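Local coordinates for CELL WALL surface anchor family protein (Streptococcus pneumoniae, PDB 2WW8) that sits on the pneumococcal pilus as its adhesin, probably binding host-cell components through an integrin-like domain that carries a metal-ion site, at residues A[228-236]-A[352-363]. Sequence-based numbering, arbitrary orientation.
Sequences VILLDNSNS and YQFGATFTQKAL. With MG (magnesium ion), chain B.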
loop_
_atom_site.group_PDB
_atom_site.type_symbol
_atom_site.label_atom_id
_atom_site.label_comp_id
_atom_site.label_asym_id
_atom_site.label_seq_id
_atom_site.Cartn_x
_atom_site.Cartn_y
_atom_site.Cartn_z
ATOM N N VAL A 228 -28.140 22.375 4.630
ATOM C CA VAL A 228 -28.702 21.680 5.794
ATOM C C VAL A 228 -29.399 20.385 5.300
ATOM O O VAL A 228 -30.159 20.384 4.322
ATOM C CB VAL A 228 -29.770 22.541 6.484
ATOM C CG1 VAL A 228 -30.413 21.741 7.690
ATOM C CG2 VAL A 228 -29.128 23.924 6.962
ATOM N N ILE A 229 -29.126 19.283 5.976
ATOM C CA ILE A 229 -29.880 18.026 5.676
ATOM C C ILE A 229 -30.916 17.796 6.764
ATOM O O ILE A 229 -30.547 17.821 7.944
ATOM C CB ILE A 229 -28.943 16.843 5.613
ATOM C CG1 ILE A 229 -28.012 17.073 4.443
ATOM C CG2 ILE A 229 -29.720 15.496 5.522
ATOM C CD1 ILE A 229 -26.913 16.049 4.317
ATOM N N LEU A 230 -32.181 17.634 6.393
ATOM C CA LEU A 230 -33.203 17.364 7.398
ATOM C C LEU A 230 -33.584 15.910 7.246
ATOM O O LEU A 230 -33.882 15.481 6.144
ATOM C CB LEU A 230 -34.521 18.093 7.111
ATOM C CG LEU A 230 -34.538 19.620 7.128
ATOM C CD1 LEU A 230 -35.936 20.159 6.834
ATOM C CD2 LEU A 230 -34.121 20.018 8.547
ATOM N N LEU A 231 -33.579 15.161 8.338
ATOM C CA LEU A 231 -33.727 13.730 8.191
ATOM C C LEU A 231 -34.819 13.226 9.176
ATOM O O LEU A 231 -34.670 13.373 10.398
ATOM C CB LEU A 231 -32.393 13.076 8.528
ATOM C CG LEU A 231 -32.420 11.525 8.593
ATOM C CD1 LEU A 231 -32.898 10.898 7.271
ATOM C CD2 LEU A 231 -30.974 10.974 8.974
ATOM N N ASP A 232 -35.905 12.709 8.621
ATOM C CA ASP A 232 -37.020 12.115 9.384
ATOM C C ASP A 232 -36.553 10.854 10.126
ATOM O O ASP A 232 -35.994 9.909 9.543
ATOM C CB ASP A 232 -38.180 11.926 8.356
ATOM C CG ASP A 232 -39.461 11.279 8.906
ATOM O OD1 ASP A 232 -39.457 10.640 9.985
ATOM O OD2 ASP A 232 -40.464 11.454 8.157
ATOM N N ASN A 233 -36.731 10.846 11.451
ATOM C CA ASN A 233 -36.391 9.656 12.264
ATOM C C ASN A 233 -37.678 9.185 13.005
ATOM O O ASN A 233 -37.593 8.665 14.131
ATOM C CB ASN A 233 -35.239 9.952 13.233
ATOM C CG ASN A 233 -34.612 8.692 13.882
ATOM O OD1 ASN A 233 -34.518 8.654 15.101
ATOM N ND2 ASN A 233 -34.241 7.689 13.120
ATOM N N SER A 234 -38.852 9.381 12.391
ATOM C CA SER A 234 -40.133 8.968 12.976
ATOM C C SER A 234 -40.167 7.401 13.091
ATOM O O SER A 234 -39.372 6.689 12.457
ATOM C CB SER A 234 -41.325 9.504 12.154
ATOM O OG SER A 234 -41.213 8.942 10.843
ATOM N N ASN A 235 -41.084 6.863 13.904
ATOM C CA ASN A 235 -41.134 5.419 14.185
ATOM C C ASN A 235 -41.256 4.561 12.906
ATOM O O ASN A 235 -40.654 3.500 12.824
ATOM C CB ASN A 235 -42.358 5.147 15.078
ATOM C CG ASN A 235 -42.238 5.808 16.444
ATOM O OD1 ASN A 235 -41.138 6.068 16.914
ATOM N ND2 ASN A 235 -43.366 6.102 17.062
ATOM N N SER A 236 -42.054 5.016 11.929
ATOM C CA SER A 236 -42.227 4.341 10.648
ATOM C C SER A 236 -40.892 4.109 9.933
ATOM O O SER A 236 -40.829 3.298 9.014
ATOM C CB SER A 236 -43.077 5.208 9.721
ATOM O OG SER A 236 -42.487 6.480 9.484
ATOM N N TYR A 352 -40.852 5.663 21.827
ATOM C CA TYR A 352 -41.902 5.639 20.784
ATOM C C TYR A 352 -42.780 6.884 20.869
ATOM O O TYR A 352 -43.287 7.399 19.841
ATOM C CB TYR A 352 -42.676 4.322 21.035
ATOM C CG TYR A 352 -43.803 4.078 20.050
ATOM C CD1 TYR A 352 -45.027 4.736 20.185
ATOM C CD2 TYR A 352 -43.597 3.253 18.936
ATOM C CE1 TYR A 352 -46.064 4.528 19.241
ATOM C CE2 TYR A 352 -44.617 3.045 18.001
ATOM C CZ TYR A 352 -45.827 3.653 18.190
ATOM O OH TYR A 352 -46.823 3.430 17.286
ATOM N N GLN A 353 -42.972 7.389 22.097
ATOM C CA GLN A 353 -43.878 8.529 22.261
ATOM C C GLN A 353 -43.333 9.777 21.556
ATOM O O GLN A 353 -44.107 10.709 21.373
ATOM C CB GLN A 353 -44.183 8.840 23.730
ATOM C CG GLN A 353 -44.504 7.515 24.542
ATOM C CD GLN A 353 -45.678 6.735 23.956
ATOM O OE1 GLN A 353 -46.656 7.348 23.510
ATOM N NE2 GLN A 353 -45.595 5.393 23.960
ATOM N N PHE A 354 -42.046 9.789 21.172
ATOM C CA PHE A 354 -41.417 10.945 20.532
ATOM C C PHE A 354 -41.253 10.796 19.038
ATOM O O PHE A 354 -40.560 11.605 18.389
ATOM C CB PHE A 354 -40.038 11.180 21.222
ATOM C CG PHE A 354 -40.191 11.600 22.675
ATOM C CD1 PHE A 354 -40.500 10.676 23.661
ATOM C CD2 PHE A 354 -40.128 12.941 23.020
ATOM C CE1 PHE A 354 -40.685 11.078 24.987
ATOM C CE2 PHE A 354 -40.313 13.358 24.374
ATOM C CZ PHE A 354 -40.620 12.442 25.316
ATOM N N GLY A 355 -41.889 9.779 18.443
ATOM C CA GLY A 355 -41.585 9.487 17.025
ATOM C C GLY A 355 -42.662 9.795 15.995
ATOM O O GLY A 355 -42.821 9.009 15.055
ATOM N N ALA A 356 -43.440 10.853 16.185
ATOM C CA ALA A 356 -44.390 11.322 15.183
ATOM C C ALA A 356 -43.639 12.270 14.192
ATOM O O ALA A 356 -42.413 12.295 14.189
ATOM C CB ALA A 356 -45.535 12.095 15.853
ATOM N N THR A 357 -44.348 13.100 13.433
ATOM C CA THR A 357 -43.812 13.826 12.280
ATOM C C THR A 357 -44.137 15.318 12.388
ATOM O O THR A 357 -45.186 15.773 11.900
ATOM C CB THR A 357 -44.292 13.197 10.973
ATOM O OG1 THR A 357 -44.069 11.785 11.072
ATOM C CG2 THR A 357 -43.518 13.758 9.710
ATOM N N PHE A 358 -43.243 16.072 13.032
ATOM C CA PHE A 358 -43.451 17.527 13.207
ATOM C C PHE A 358 -42.600 18.305 12.183
ATOM O O PHE A 358 -41.554 18.843 12.491
ATOM C CB PHE A 358 -43.089 17.965 14.615
ATOM C CG PHE A 358 -43.546 19.353 15.007
ATOM C CD1 PHE A 358 -44.182 20.224 14.100
ATOM C CD2 PHE A 358 -43.436 19.730 16.333
ATOM C CE1 PHE A 358 -44.618 21.495 14.522
ATOM C CE2 PHE A 358 -43.877 20.999 16.778
ATOM C CZ PHE A 358 -44.455 21.901 15.883
ATOM N N THR A 359 -43.074 18.271 10.940
ATOM C CA THR A 359 -42.310 18.727 9.770
ATOM C C THR A 359 -42.016 20.227 9.918
ATOM O O THR A 359 -40.888 20.647 9.681
ATOM C CB THR A 359 -43.163 18.541 8.489
ATOM O OG1 THR A 359 -43.557 17.171 8.443
ATOM C CG2 THR A 359 -42.315 18.829 7.185
ATOM N N GLN A 360 -42.988 21.009 10.385
ATOM C CA GLN A 360 -42.783 22.458 10.476
ATOM C C GLN A 360 -41.596 22.870 11.321
ATOM O O GLN A 360 -40.819 23.781 11.016
ATOM C CB GLN A 360 -44.047 23.080 11.072
ATOM C CG GLN A 360 -44.002 24.572 11.063
ATOM C CD GLN A 360 -45.286 25.193 11.648
ATOM O OE1 GLN A 360 -46.221 24.514 12.141
ATOM N NE2 GLN A 360 -45.303 26.551 11.597
ATOM N N LYS A 361 -41.439 22.150 12.420
ATOM C CA LYS A 361 -40.380 22.439 13.367
ATOM C C LYS A 361 -38.998 22.154 12.748
ATOM O O LYS A 361 -38.006 22.870 12.992
ATOM C CB LYS A 361 -40.611 21.617 14.667
ATOM C CG LYS A 361 -39.625 21.927 15.832
ATOM C CD LYS A 361 -40.059 21.225 17.163
ATOM C CE LYS A 361 -39.308 21.899 18.359
ATOM N NZ LYS A 361 -39.704 21.291 19.664
ATOM N N ALA A 362 -38.946 21.121 11.927
ATOM C CA ALA A 362 -37.730 20.784 11.237
ATOM C C ALA A 362 -37.386 21.844 10.192
ATOM O O ALA A 362 -36.230 22.212 10.089
ATOM C CB ALA A 362 -37.909 19.430 10.518
ATOM N N LEU A 363 -38.363 22.251 9.384
ATOM C CA LEU A 363 -38.167 23.306 8.384
ATOM C C LEU A 363 -37.729 24.588 9.114
ATOM O O LEU A 363 -36.836 25.299 8.652
ATOM C CB LEU A 363 -39.480 23.515 7.608
ATOM C CG LEU A 363 -39.844 22.417 6.611
ATOM C CD1 LEU A 363 -41.321 22.608 6.150
ATOM C CD2 LEU A 363 -38.873 22.312 5.414
HETATM MG MG MG B . -42.786 8.639 9.361
HETATM O O HOH W 1 -42.819 10.692 9.005
HETATM O O HOH W 2 -44.326 7.399 13.049
HETATM O O HOH W 3 -44.204 8.519 10.811
HETATM O O HOH W 4 -44.294 8.010 8.049
#
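Asn235 meets Tyr352 and Gly355 where the loop after strand 225-232 runs beside the loop leading into helix 359-373. Its CB lies 3.9 Å from Gly355 O. CG comes next, beside the same carbonyl, and there the amide forks. OD1 lies 3.4 Å from Gly355 CA, against the backbone of the glycine. ND2 hydrogen-bonds Tyr352 O at 3.1 Å, nearly straight (177°) and within the amide plane, while also sitting over the centre of one face of the Tyr352 ring, whose plane is tilted 22° from the amide. Tyr352 O takes a second bond, from Gly355 N, which ties the amide to the turn at 352-355. The backbone joins in: Asn235 N gives a hydrogen bond to Gly355 O at 3.0 Å, on a lone pair in the carbonyl plane.

Beyond Asn235, the DNSNS sequence of 232-236 is the DxSxS motif of a MIDAS in a von Willebrand factor A-type domain. Ser234 OG and Ser236 OG bind magnesium directly, with three waters and Asp387. Thr357 reaches the ion through water 1, which lies 2.7 Å from its OG1 and donates to Asp232 OD2; chi1 of -48° sets that hydroxyl anti to the carbonyl carbon. Asp232 OD1 accepts from Ser234 N, closing an Asx turn, and also from Ser234 OG. Deeper in, Leu230 CD1 packs on Leu363 CD2 at 3.9 Å, joining strand 225-232 to helix 359-373.

Asp232 and Thr357 thus belong to the second shell, holding water 1 in place, and Asp387 is the one carboxylate bound directly. Such a water-rich shell is consistent with an ion that could accept an acidic group from a partner, as integrin MIDAS sites do.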